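WA352 (PDB 5ZT3) is a mitochondrial protein linked to cytoplasmic male sterility in rice, represented here by an all-helical segment from its C-terminal part that contains a DUF8018 region. Local coordinates at residues Y16-V20 with F59-E64; I32-L36 with A92-E96; W81-D87 with L121-R126. All coordinates share one frame. Residues are numbered along the deposited sequence.

From the N terminus, the irregular residues 16-20 run past the middle of the long helix 45-72, and contact 1 closes the first loop when the chain returns at 59-64. Helix 29-37 leaves from within that loop and waits until 92-96 to form contact 2, so contacts 1 and 2 cross along the chain. Contact 3 opens at 81-87, after contact 1 has closed but before contact 2 has, and ends at 121-126; it follows contact 1 in series and crosses contact 2. Lys62, in 59-64 though not touching 16-20, links helix 45-72 to the other two: its NZ forms a salt bridge with Glu95 of contact 2, and its CG packs on Leu86 of contact 3.

Contact 1: Y16-V20 with F59-E64; sequences YPYPV and FELKVE
The ring of Tyr18 packs against the side chains of Phe59 and Val63, two residues four apart on one face of helix 45-72. The helical turn is regular, with Val63 N bonded to Phe59 O at 2.9 Å and Glu64 N to Glu60 O at 3.2 Å. Residues 16-20 have no regular structure; Pro17 is closest to the helix backbone, its CA 8.0 Å from Glu60 CA. Pro17 takes near-helical angles (-73/-14) and Tyr18 extended ones (-127/132), a bend that lets both CA-to-CB bonds point toward the helix. With chi1 m, Tyr18 receives the edge of Phe59 (chi1 t) on its face in an offset edge-to-face pair: centroids 5.4 Å apart, planes at 86°, CD2 of Tyr18 3.7 Å from CE2 of Phe59. Farther along, Tyr18 OH lies 3.2 Å from Val63 CG1 and 3.8 Å from Glu64 OE2. Tyr16, chi1 t, reaches back so that its OH comes 3.5 Å from Phe59 CB and hydrogen-bonds the carbonyl of Glu56. Glu60 spans the outer side, its OE2 3.6 Å from Pro17 CG. Ile24 also touches Tyr18, Phe59 and Val63, extending this apolar patch. The arrangement is an irregular N-terminal segment packed across a long helix. Tyrosine suits this partly exposed boundary, since its ring can cover buried Phe59 and Val63; the chemistry implies adhesion chiefly through aromatic and apolar surface.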
# COMPACT_ATOMS: atom_id res chain seq x y z
N TYR A 16 9.64 8.21 12.12
CA TYR A 16 8.62 7.66 11.23
C TYR A 16 7.39 8.56 11.22
O TYR A 16 6.87 8.92 12.27
CB TYR A 16 8.25 6.24 11.66
CG TYR A 16 7.42 5.51 10.64
CD1 TYR A 16 7.99 5.03 9.46
CD2 TYR A 16 6.06 5.31 10.84
CE1 TYR A 16 7.23 4.37 8.52
CE2 TYR A 16 5.30 4.65 9.91
CZ TYR A 16 5.88 4.18 8.75
OH TYR A 16 5.12 3.52 7.83
N PRO A 17 6.91 8.92 10.02
CA PRO A 17 5.91 9.99 9.92
C PRO A 17 4.50 9.63 10.39
O PRO A 17 3.69 10.55 10.57
CB PRO A 17 5.93 10.36 8.43
CG PRO A 17 6.47 9.16 7.74
CD PRO A 17 7.42 8.50 8.70
N TYR A 18 4.17 8.36 10.59
CA TYR A 18 2.79 7.99 10.88
C TYR A 18 2.70 7.15 12.15
O TYR A 18 3.45 6.17 12.30
CB TYR A 18 2.17 7.22 9.71
CG TYR A 18 2.43 7.87 8.38
CD1 TYR A 18 1.79 9.04 8.02
CD2 TYR A 18 3.34 7.31 7.49
CE1 TYR A 18 2.04 9.65 6.80
CE2 TYR A 18 3.59 7.90 6.27
CZ TYR A 18 2.94 9.07 5.93
OH TYR A 18 3.19 9.66 4.72
N PRO A 19 1.79 7.48 13.07
CA PRO A 19 1.47 6.55 14.15
C PRO A 19 1.03 5.23 13.56
O PRO A 19 0.45 5.17 12.48
CB PRO A 19 0.31 7.25 14.88
CG PRO A 19 0.48 8.71 14.55
CD PRO A 19 1.00 8.72 13.14
N VAL A 20 1.32 4.14 14.29
CA VAL A 20 1.08 2.82 13.73
C VAL A 20 -0.40 2.51 13.54
O VAL A 20 -0.73 1.55 12.82
CB VAL A 20 1.77 1.75 14.58
CG1 VAL A 20 3.22 2.10 14.71
CG2 VAL A 20 1.11 1.65 15.95
N PHE A 59 4.04 0.62 4.39
CA PHE A 59 3.03 1.66 4.57
C PHE A 59 3.51 3.00 4.05
O PHE A 59 2.78 3.71 3.35
CB PHE A 59 2.64 1.78 6.04
CG PHE A 59 1.50 2.73 6.30
CD1 PHE A 59 0.23 2.45 5.83
CD2 PHE A 59 1.70 3.89 7.03
CE1 PHE A 59 -0.83 3.33 6.07
CE2 PHE A 59 0.64 4.76 7.27
CZ PHE A 59 -0.61 4.47 6.80
N GLU A 60 4.75 3.37 4.38
CA GLU A 60 5.27 4.66 3.93
C GLU A 60 5.25 4.75 2.41
O GLU A 60 4.88 5.79 1.85
CB GLU A 60 6.68 4.87 4.47
CG GLU A 60 7.31 6.18 4.02
CD GLU A 60 8.39 6.66 4.96
OE1 GLU A 60 9.05 5.81 5.61
OE2 GLU A 60 8.59 7.89 5.07
N LEU A 61 5.62 3.67 1.73
CA LEU A 61 5.60 3.68 0.26
C LEU A 61 4.18 3.71 -0.28
O LEU A 61 3.88 4.43 -1.24
CB LEU A 61 6.32 2.44 -0.27
CG LEU A 61 7.76 2.64 -0.75
CD1 LEU A 61 8.27 1.33 -1.24
CD2 LEU A 61 7.82 3.67 -1.84
N LYS A 62 3.28 2.90 0.30
CA LYS A 62 1.90 2.92 -0.14
C LYS A 62 1.30 4.31 -0.03
O LYS A 62 0.58 4.76 -0.92
CB LYS A 62 1.06 1.97 0.70
CG LYS A 62 1.28 0.51 0.43
CD LYS A 62 0.20 -0.26 1.16
CE LYS A 62 0.52 -1.72 1.20
NZ LYS A 62 -0.63 -2.47 1.75
N VAL A 63 1.59 5.01 1.07
CA VAL A 63 1.05 6.35 1.25
C VAL A 63 1.54 7.29 0.16
O VAL A 63 0.77 8.09 -0.38
CB VAL A 63 1.34 6.88 2.67
CG1 VAL A 63 0.95 8.34 2.80
CG2 VAL A 63 0.59 6.05 3.70
N GLU A 64 2.82 7.19 -0.21
CA GLU A 64 3.32 8.04 -1.27
C GLU A 64 2.60 7.76 -2.58
O GLU A 64 2.24 8.70 -3.31
CB GLU A 64 4.83 7.88 -1.43
CG GLU A 64 5.62 8.45 -0.26
CD GLU A 64 5.17 9.86 0.11
OE1 GLU A 64 5.06 10.70 -0.80
OE2 GLU A 64 4.89 10.10 1.31

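Contact 2: I32-L36 with A92-E96; sequences IQRRL and ATGEE
An ST turn at Thr93 shapes the loop before helix 98-111 and presents Glu95 to helix 29-37, making a helix-to-loop contact centred on a salt-bridge network around the buried Glu95. Thr93, chi1 p, accepts at OG1 from Glu95 N (3.1 Å). Gly94 has angles of 87/-10, where a CB would jam against the preceding carbonyl, so glycine fits the turn; Glu95 then becomes extended (-79/148). Opposite, the helix keeps its regular bond from Leu36 N to Ile32 O (2.9 Å). The backbones come closest at Leu36 and Thr93, CA to CA 5.7 Å. Glu95, chi1 and chi2 both m, points toward the helix, and its OE1 receives a bond from Arg35 NH1 at 2.5 Å, in the guanidinium plane. Arg35 is also salt-bridged to Asp27, and Glu95 to Lys62, so the buried carboxylate is matched by two cations. Ile32 and Leu36 pack against the Glu95 side chain, Ile32 CG2 lying 3.9 Å from Glu95 CD and Leu36 CD2 3.9 Å from Glu95 CG. Separately, Leu36 CA is 3.9 Å from Thr93 CG2. A water joins the backbones, donating to Arg35 O at 2.8 Å and to Thr93 O at 3.3 Å.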
# COMPACT_ATOMS: atom_id res chain seq x y z
N ILE A 32 -1.29 -3.72 8.10
CA ILE A 32 -0.33 -4.40 7.24
C ILE A 32 0.45 -5.44 8.03
O ILE A 32 0.70 -6.55 7.55
CB ILE A 32 0.60 -3.38 6.56
CG1 ILE A 32 -0.21 -2.50 5.61
CG2 ILE A 32 1.75 -4.08 5.83
CD1 ILE A 32 0.54 -1.25 5.16
N GLN A 33 0.85 -5.09 9.26
CA GLN A 33 1.57 -6.05 10.09
C GLN A 33 0.73 -7.30 10.33
O GLN A 33 1.24 -8.43 10.25
CB GLN A 33 1.94 -5.41 11.41
CG GLN A 33 2.73 -6.31 12.33
CD GLN A 33 3.10 -5.63 13.62
OE1 GLN A 33 2.57 -4.57 13.95
NE2 GLN A 33 4.04 -6.22 14.34
N ARG A 34 -0.56 -7.13 10.59
CA ARG A 34 -1.46 -8.27 10.77
C ARG A 34 -1.50 -9.13 9.52
O ARG A 34 -1.48 -10.37 9.60
CB ARG A 34 -2.85 -7.74 11.14
CG ARG A 34 -3.91 -8.79 11.39
CD ARG A 34 -5.08 -8.17 12.17
NE ARG A 34 -5.84 -7.19 11.40
CZ ARG A 34 -5.75 -5.87 11.55
NH1 ARG A 34 -4.92 -5.35 12.44
NH2 ARG A 34 -6.49 -5.06 10.79
N ARG A 35 -1.55 -8.51 8.34
CA ARG A 35 -1.55 -9.30 7.10
C ARG A 35 -0.23 -10.03 6.91
O ARG A 35 -0.22 -11.20 6.51
CB ARG A 35 -1.92 -8.43 5.89
CG ARG A 35 -3.38 -8.03 5.87
CD ARG A 35 -3.69 -7.01 4.78
NE ARG A 35 -4.26 -5.83 5.38
CZ ARG A 35 -3.81 -4.60 5.16
NH1 ARG A 35 -2.79 -4.43 4.32
NH2 ARG A 35 -4.37 -3.56 5.75
N LEU A 36 0.90 -9.38 7.21
CA LEU A 36 2.19 -10.05 7.09
C LEU A 36 2.29 -11.24 8.03
O LEU A 36 2.92 -12.25 7.69
CB LEU A 36 3.34 -9.07 7.35
CG LEU A 36 3.46 -7.93 6.35
CD1 LEU A 36 4.56 -6.97 6.78
CD2 LEU A 36 3.73 -8.49 4.96
N ALA A 92 2.05 -14.45 -0.94
CA ALA A 92 1.57 -15.25 0.17
C ALA A 92 0.67 -14.45 1.10
O ALA A 92 -0.36 -14.96 1.57
CB ALA A 92 2.75 -15.83 0.95
N THR A 93 1.02 -13.20 1.37
CA THR A 93 0.26 -12.36 2.29
C THR A 93 -0.78 -11.50 1.60
O THR A 93 -1.67 -10.96 2.27
CB THR A 93 1.21 -11.41 3.03
OG1 THR A 93 1.83 -10.53 2.08
CG2 THR A 93 2.28 -12.19 3.79
N GLY A 94 -0.69 -11.34 0.28
CA GLY A 94 -1.49 -10.37 -0.44
C GLY A 94 -0.88 -8.98 -0.50
O GLY A 94 -1.40 -8.12 -1.23
N GLU A 95 0.19 -8.73 0.24
CA GLU A 95 0.91 -7.48 0.13
C GLU A 95 1.81 -7.50 -1.10
O GLU A 95 2.33 -8.54 -1.50
CB GLU A 95 1.77 -7.24 1.37
CG GLU A 95 1.00 -6.92 2.63
CD GLU A 95 0.28 -5.57 2.56
OE1 GLU A 95 -0.85 -5.46 3.07
OE2 GLU A 95 0.86 -4.63 1.97
N GLU A 96 1.99 -6.33 -1.70
CA GLU A 96 2.90 -6.19 -2.82
C GLU A 96 4.34 -6.25 -2.34
O GLU A 96 4.66 -5.92 -1.19
CB GLU A 96 2.63 -4.87 -3.54
CG GLU A 96 3.37 -4.68 -4.86
CD GLU A 96 3.12 -5.81 -5.84
OE1 GLU A 96 3.81 -6.85 -5.74
OE2 GLU A 96 2.25 -5.66 -6.73
O HOH W 1 -2.30 -12.47 5.08

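Contact 3: W81-D87 with L121-R126; sequences WGARALD and LVERVR
A cation-pi stack and an arginine-to-carbonyl hydrogen bond join the segment running on from the end of helix 78-81 to the C-terminal end of helix 116-124, within this all-helical fold. Ala85, Trp81 and Arg126 carry most of the contact. Residues 82-85 have helical angles without regular helical bonding, whereas 121-124 are helical and Val125 (-76/148) is the first to leave. The two segments are closest at Ala85 and Val125, CA to CA 5.0 Å, and at Trp81 and Arg126, 6.5 Å.

Ala85 permits the close approach because a methyl group is all it places in the gap: its CB is 4.0 Å from both Val125 CB and Arg124 CB. Its carbonyl O accepts from Arg124 NH1 at 2.9 Å, an arginine whose chi1 is m and whose next torsions are t, so that it reaches straight across. Beneath, Leu86 CD2 meets Leu121 CD2 at 3.8 Å; both leucines also touch Ile65 and Met104, carrying the contact into the helical core.

At the exposed end Trp81, chi1 m, offers an indole face to Arg126, chi1 m and chi3 p. The guanidinium lies flat on it, planes at 17°, with CZ of Arg126 4.0 Å from the centroid of the Trp81 five-membered ring; CD of Arg126 adds a CH-pi contact at 4.0 Å from the same centroid. This pairing suits an exposed place, where arginine can stack and still face water. Nearby, one water accepts from Arg126 N at 3.0 Å and donates to Trp81 O at 2.9 Å.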
# COMPACT_ATOMS: atom_id res chain seq x y z
N TRP A 81 -9.76 4.11 -0.06
CA TRP A 81 -9.65 2.70 -0.44
C TRP A 81 -8.40 2.40 -1.26
O TRP A 81 -8.26 1.27 -1.75
CB TRP A 81 -10.90 2.28 -1.23
CG TRP A 81 -12.16 2.32 -0.43
CD1 TRP A 81 -13.11 3.29 -0.46
CD2 TRP A 81 -12.60 1.34 0.51
NE1 TRP A 81 -14.13 2.98 0.41
CE2 TRP A 81 -13.84 1.79 1.02
CE3 TRP A 81 -12.08 0.13 0.97
CZ2 TRP A 81 -14.56 1.06 1.97
CZ3 TRP A 81 -12.79 -0.59 1.91
CH2 TRP A 81 -14.02 -0.12 2.40
N GLY A 82 -7.48 3.35 -1.39
CA GLY A 82 -6.34 3.17 -2.26
C GLY A 82 -5.45 2.00 -1.90
O GLY A 82 -4.85 1.38 -2.78
N ALA A 83 -5.33 1.68 -0.61
CA ALA A 83 -4.43 0.58 -0.25
C ALA A 83 -4.88 -0.73 -0.88
O ALA A 83 -4.03 -1.55 -1.24
CB ALA A 83 -4.28 0.47 1.27
N ARG A 84 -6.19 -0.93 -1.03
CA ARG A 84 -6.67 -2.17 -1.65
C ARG A 84 -6.22 -2.28 -3.09
O ARG A 84 -5.98 -3.40 -3.58
CB ARG A 84 -8.20 -2.26 -1.55
CG ARG A 84 -8.75 -2.31 -0.12
CD ARG A 84 -8.50 -3.65 0.61
NE ARG A 84 -7.08 -3.91 0.82
CZ ARG A 84 -6.33 -3.34 1.76
NH1 ARG A 84 -6.86 -2.46 2.60
NH2 ARG A 84 -5.04 -3.63 1.84
N ALA A 85 -6.05 -1.16 -3.78
CA ALA A 85 -5.58 -1.20 -5.16
C ALA A 85 -4.11 -1.58 -5.25
O ALA A 85 -3.64 -1.85 -6.36
CB ALA A 85 -5.84 0.15 -5.84
N LEU A 86 -3.40 -1.62 -4.14
CA LEU A 86 -1.98 -1.98 -4.13
C LEU A 86 -1.73 -3.41 -3.65
O LEU A 86 -0.57 -3.83 -3.57
CB LEU A 86 -1.19 -0.97 -3.29
CG LEU A 86 -1.32 0.47 -3.77
CD1 LEU A 86 -0.51 1.41 -2.89
CD2 LEU A 86 -0.89 0.62 -5.22
N ASP A 87 -2.79 -4.16 -3.34
CA ASP A 87 -2.64 -5.57 -2.99
C ASP A 87 -2.10 -6.35 -4.19
O ASP A 87 -2.19 -5.93 -5.34
CB ASP A 87 -4.01 -6.17 -2.65
CG ASP A 87 -4.61 -5.61 -1.36
OD1 ASP A 87 -5.85 -5.71 -1.21
OD2 ASP A 87 -3.86 -5.10 -0.50
N LEU A 121 -3.57 1.20 -11.96
CA LEU A 121 -4.17 1.55 -10.67
C LEU A 121 -5.55 2.17 -10.84
O LEU A 121 -6.45 1.90 -10.03
CB LEU A 121 -3.22 2.45 -9.89
CG LEU A 121 -1.90 1.79 -9.51
CD1 LEU A 121 -1.08 2.74 -8.65
CD2 LEU A 121 -2.18 0.49 -8.77
N VAL A 122 -5.76 2.99 -11.87
CA VAL A 122 -7.09 3.53 -12.15
C VAL A 122 -8.10 2.40 -12.30
O VAL A 122 -9.23 2.49 -11.79
CB VAL A 122 -7.06 4.41 -13.42
CG1 VAL A 122 -8.47 4.60 -13.99
CG2 VAL A 122 -6.42 5.75 -13.09
N GLU A 123 -7.72 1.33 -13.00
CA GLU A 123 -8.65 0.24 -13.23
C GLU A 123 -8.96 -0.53 -11.95
O GLU A 123 -10.09 -0.99 -11.77
CB GLU A 123 -8.10 -0.68 -14.33
CG GLU A 123 -8.97 -1.89 -14.65
CD GLU A 123 -10.38 -1.51 -15.07
OE1 GLU A 123 -10.56 -0.42 -15.66
OE2 GLU A 123 -11.32 -2.30 -14.80
N ARG A 124 -7.99 -0.65 -11.04
CA ARG A 124 -8.17 -1.45 -9.83
C ARG A 124 -9.04 -0.75 -8.79
O ARG A 124 -9.80 -1.43 -8.08
CB ARG A 124 -6.81 -1.71 -9.19
CG ARG A 124 -5.93 -2.69 -9.90
CD ARG A 124 -4.66 -2.87 -9.11
NE ARG A 124 -3.70 -3.75 -9.76
CZ ARG A 124 -2.47 -3.96 -9.31
NH1 ARG A 124 -2.06 -3.35 -8.20
NH2 ARG A 124 -1.65 -4.77 -9.96
N VAL A 125 -8.91 0.56 -8.63
CA VAL A 125 -9.36 1.26 -7.43
C VAL A 125 -10.88 1.43 -7.42
O VAL A 125 -11.53 1.59 -8.46
CB VAL A 125 -8.64 2.61 -7.30
CG1 VAL A 125 -9.15 3.64 -8.31
CG2 VAL A 125 -8.76 3.16 -5.89
N ARG A 126 -11.45 1.42 -6.22
CA ARG A 126 -12.85 1.82 -6.05
C ARG A 126 -13.02 3.30 -6.38
O ARG A 126 -12.18 4.13 -6.02
CB ARG A 126 -13.27 1.59 -4.60
CG ARG A 126 -13.66 0.18 -4.30
CD ARG A 126 -14.16 0.06 -2.88
NE ARG A 126 -15.44 0.74 -2.67
CZ ARG A 126 -16.24 0.48 -1.64
NH1 ARG A 126 -15.87 -0.43 -0.75
NH2 ARG A 126 -17.39 1.12 -1.49
O HOH W 2 -9.82 0.26 -3.95
O HOH W 3 0.37 -3.59 -6.42